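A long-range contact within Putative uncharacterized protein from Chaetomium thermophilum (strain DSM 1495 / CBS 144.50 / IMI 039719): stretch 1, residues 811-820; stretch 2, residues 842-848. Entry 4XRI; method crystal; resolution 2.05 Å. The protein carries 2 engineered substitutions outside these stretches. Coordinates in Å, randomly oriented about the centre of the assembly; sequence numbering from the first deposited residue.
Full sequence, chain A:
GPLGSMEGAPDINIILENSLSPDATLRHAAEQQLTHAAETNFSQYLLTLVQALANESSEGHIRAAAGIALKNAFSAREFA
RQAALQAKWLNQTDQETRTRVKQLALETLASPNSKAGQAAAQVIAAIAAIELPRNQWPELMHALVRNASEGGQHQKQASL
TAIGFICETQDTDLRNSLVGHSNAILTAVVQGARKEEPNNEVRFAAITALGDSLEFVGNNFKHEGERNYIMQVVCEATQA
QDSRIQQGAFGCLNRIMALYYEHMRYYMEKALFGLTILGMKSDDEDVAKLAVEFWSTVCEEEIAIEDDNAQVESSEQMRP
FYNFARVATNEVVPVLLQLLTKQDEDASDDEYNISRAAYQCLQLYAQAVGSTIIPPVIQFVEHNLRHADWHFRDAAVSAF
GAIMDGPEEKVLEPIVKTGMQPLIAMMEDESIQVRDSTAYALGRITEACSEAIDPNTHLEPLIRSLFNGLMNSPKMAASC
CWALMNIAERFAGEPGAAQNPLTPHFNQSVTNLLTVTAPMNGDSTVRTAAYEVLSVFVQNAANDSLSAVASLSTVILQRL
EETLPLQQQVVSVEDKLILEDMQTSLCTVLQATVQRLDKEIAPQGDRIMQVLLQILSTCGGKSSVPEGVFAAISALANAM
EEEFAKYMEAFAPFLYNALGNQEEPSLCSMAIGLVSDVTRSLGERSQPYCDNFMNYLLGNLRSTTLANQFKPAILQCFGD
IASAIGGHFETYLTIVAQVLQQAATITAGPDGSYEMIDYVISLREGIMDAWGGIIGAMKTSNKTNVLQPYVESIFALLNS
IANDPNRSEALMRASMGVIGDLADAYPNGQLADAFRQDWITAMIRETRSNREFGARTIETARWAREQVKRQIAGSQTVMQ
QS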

# COMPACT_ATOMS: atom_id res chain seq x y z
N LEU A 811 -18.16 -12.69 -2.29
CA LEU A 811 -19.43 -12.39 -1.64
C LEU A 811 -20.60 -12.91 -2.47
O LEU A 811 -21.55 -13.47 -1.92
CB LEU A 811 -19.57 -10.88 -1.42
CG LEU A 811 -20.89 -10.40 -0.82
CD1 LEU A 811 -21.17 -11.13 0.49
CD2 LEU A 811 -20.88 -8.90 -0.61
N MET A 812 -20.52 -12.73 -3.78
CA MET A 812 -21.58 -13.20 -4.67
C MET A 812 -21.58 -14.73 -4.73
O MET A 812 -22.64 -15.34 -4.79
CB MET A 812 -21.41 -12.61 -6.07
CG MET A 812 -21.40 -11.09 -6.09
SD MET A 812 -22.73 -10.35 -5.12
CE MET A 812 -24.18 -10.85 -6.05
N ARG A 813 -20.40 -15.32 -4.72
CA ARG A 813 -20.28 -16.78 -4.70
C ARG A 813 -20.92 -17.35 -3.44
O ARG A 813 -21.75 -18.26 -3.50
CB ARG A 813 -18.81 -17.21 -4.80
CG ARG A 813 -18.61 -18.72 -4.79
CD ARG A 813 -17.21 -19.11 -5.21
NE ARG A 813 -16.19 -18.65 -4.27
CZ ARG A 813 -15.37 -17.62 -4.50
NH1 ARG A 813 -15.44 -16.95 -5.64
NH2 ARG A 813 -14.47 -17.28 -3.58
N ALA A 814 -20.53 -16.80 -2.29
CA ALA A 814 -21.06 -17.22 -1.00
C ALA A 814 -22.58 -17.06 -0.94
O ALA A 814 -23.28 -17.87 -0.34
CB ALA A 814 -20.41 -16.44 0.13
N SER A 815 -23.07 -15.99 -1.56
CA SER A 815 -24.50 -15.71 -1.60
C SER A 815 -25.24 -16.78 -2.41
O SER A 815 -26.28 -17.28 -1.97
CB SER A 815 -24.76 -14.33 -2.20
OG SER A 815 -24.15 -13.32 -1.42
N MET A 816 -24.70 -17.10 -3.58
CA MET A 816 -25.24 -18.18 -4.41
C MET A 816 -25.27 -19.48 -3.61
O MET A 816 -26.25 -20.22 -3.66
CB MET A 816 -24.40 -18.36 -5.68
CG MET A 816 -24.38 -17.16 -6.63
SD MET A 816 -25.97 -16.79 -7.40
CE MET A 816 -26.59 -15.49 -6.33
N GLY A 817 -24.19 -19.73 -2.89
CA GLY A 817 -24.08 -20.93 -2.07
C GLY A 817 -25.18 -21.03 -1.04
O GLY A 817 -25.78 -22.08 -0.86
N VAL A 818 -25.46 -19.91 -0.37
CA VAL A 818 -26.49 -19.88 0.67
C VAL A 818 -27.89 -20.09 0.09
O VAL A 818 -28.71 -20.79 0.67
CB VAL A 818 -26.44 -18.56 1.46
CG1 VAL A 818 -27.74 -18.30 2.20
CG2 VAL A 818 -25.27 -18.59 2.44
N ILE A 819 -28.14 -19.48 -1.07
CA ILE A 819 -29.41 -19.66 -1.77
C ILE A 819 -29.65 -21.14 -2.06
O ILE A 819 -30.72 -21.67 -1.79
CB ILE A 819 -29.44 -18.86 -3.08
CG1 ILE A 819 -29.54 -17.36 -2.78
CG2 ILE A 819 -30.61 -19.31 -3.95
CD1 ILE A 819 -29.35 -16.50 -4.01
N GLY A 820 -28.62 -21.80 -2.59
CA GLY A 820 -28.69 -23.23 -2.86
C GLY A 820 -28.86 -24.05 -1.60
O GLY A 820 -29.69 -24.96 -1.55
N ALA A 842 -32.72 -12.23 -10.69
CA ALA A 842 -31.80 -11.22 -11.22
C ALA A 842 -30.42 -11.35 -10.60
O ALA A 842 -29.40 -11.25 -11.30
CB ALA A 842 -32.36 -9.82 -10.99
N MET A 843 -30.38 -11.59 -9.29
CA MET A 843 -29.13 -11.74 -8.57
C MET A 843 -28.32 -12.92 -9.09
O MET A 843 -27.12 -12.79 -9.35
CB MET A 843 -29.40 -11.92 -7.07
CG MET A 843 -28.17 -11.87 -6.18
SD MET A 843 -28.58 -12.25 -4.47
CE MET A 843 -27.05 -11.83 -3.65
N ILE A 844 -28.98 -14.05 -9.25
CA ILE A 844 -28.33 -15.27 -9.74
C ILE A 844 -27.90 -15.12 -11.19
O ILE A 844 -26.77 -15.46 -11.54
CB ILE A 844 -29.26 -16.48 -9.62
CG1 ILE A 844 -29.70 -16.65 -8.17
CG2 ILE A 844 -28.58 -17.74 -10.13
CD1 ILE A 844 -30.68 -17.77 -7.98
N ARG A 845 -28.81 -14.62 -12.02
CA ARG A 845 -28.53 -14.44 -13.43
C ARG A 845 -27.33 -13.51 -13.65
O ARG A 845 -26.49 -13.77 -14.50
CB ARG A 845 -29.75 -13.89 -14.16
CG ARG A 845 -29.54 -13.73 -15.66
CD ARG A 845 -30.54 -12.77 -16.27
NE ARG A 845 -30.06 -12.23 -17.53
CZ ARG A 845 -29.20 -11.22 -17.63
NH1 ARG A 845 -28.82 -10.78 -18.82
NH2 ARG A 845 -28.73 -10.64 -16.53
N GLU A 846 -27.27 -12.44 -12.87
CA GLU A 846 -26.14 -11.51 -12.95
C GLU A 846 -24.84 -12.21 -12.59
O GLU A 846 -23.80 -11.96 -13.19
CB GLU A 846 -26.36 -10.31 -12.03
CG GLU A 846 -25.20 -9.32 -12.04
CD GLU A 846 -25.22 -8.37 -10.86
OE1 GLU A 846 -25.35 -8.86 -9.71
OE2 GLU A 846 -25.11 -7.15 -11.07
N THR A 847 -24.91 -13.08 -11.59
CA THR A 847 -23.74 -13.77 -11.08
C THR A 847 -23.22 -14.80 -12.08
O THR A 847 -22.02 -14.93 -12.28
CB THR A 847 -24.03 -14.47 -9.74
OG1 THR A 847 -24.80 -13.60 -8.90
CG2 THR A 847 -22.73 -14.83 -9.04
N ARG A 848 -24.14 -15.54 -12.70
CA ARG A 848 -23.74 -16.57 -13.64
C ARG A 848 -23.27 -15.97 -14.96
O ARG A 848 -22.48 -16.58 -15.68
CB ARG A 848 -24.89 -17.57 -13.87
CG ARG A 848 -26.13 -17.00 -14.55
CD ARG A 848 -27.16 -18.11 -14.77
NE ARG A 848 -28.31 -17.67 -15.56
CZ ARG A 848 -29.54 -17.54 -15.08
NH1 ARG A 848 -29.80 -17.81 -13.81
NH2 ARG A 848 -30.53 -17.15 -15.88

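The contact is one of helix against helix: the two axes approach to 10.6 Å, with their N-to-C directions 130° apart, and 374 Å² of surface is buried in total. No hydrogen bond crosses between the stretches, so van der Waals packing carries the association.

Apolar packing centers on Met843, whose side chain fits as a knob among Met812, Ser815, Met816 and Ile819. All three of its chi angles are t, and this extended form carries the methyl to the facing helix: Met843 CE lies 3.7 Å from Ser815 CB and 3.9 Å from Met812 CE, while Met843 SD is 4.3 Å from Ile819 CD1. Met816 packs in the reverse direction. Its CA-to-CB bond points sideways, yet the end of the chain comes nearer, placing Met816 SD 3.7 Å from Ile844 CA and Met816 CE 3.8 Å from Ile844 CG1. Ile819 CD1 also meets Ile844 CG1, at 4.2 Å.

The hydroxyls of Ser815 and Thr847 are satisfied within their own helices. Ser815 OG donates to Leu811 O at 2.7 Å, and Thr847 OG1 donates to Met843 O at a very short 2.5 Å. With its hydroxyl so engaged, Thr847 still contributes packing: Thr847 CG2 sits 3.9 Å from Met812 CB, and Thr847 OG1 lies 3.7 Å from Met816 CE.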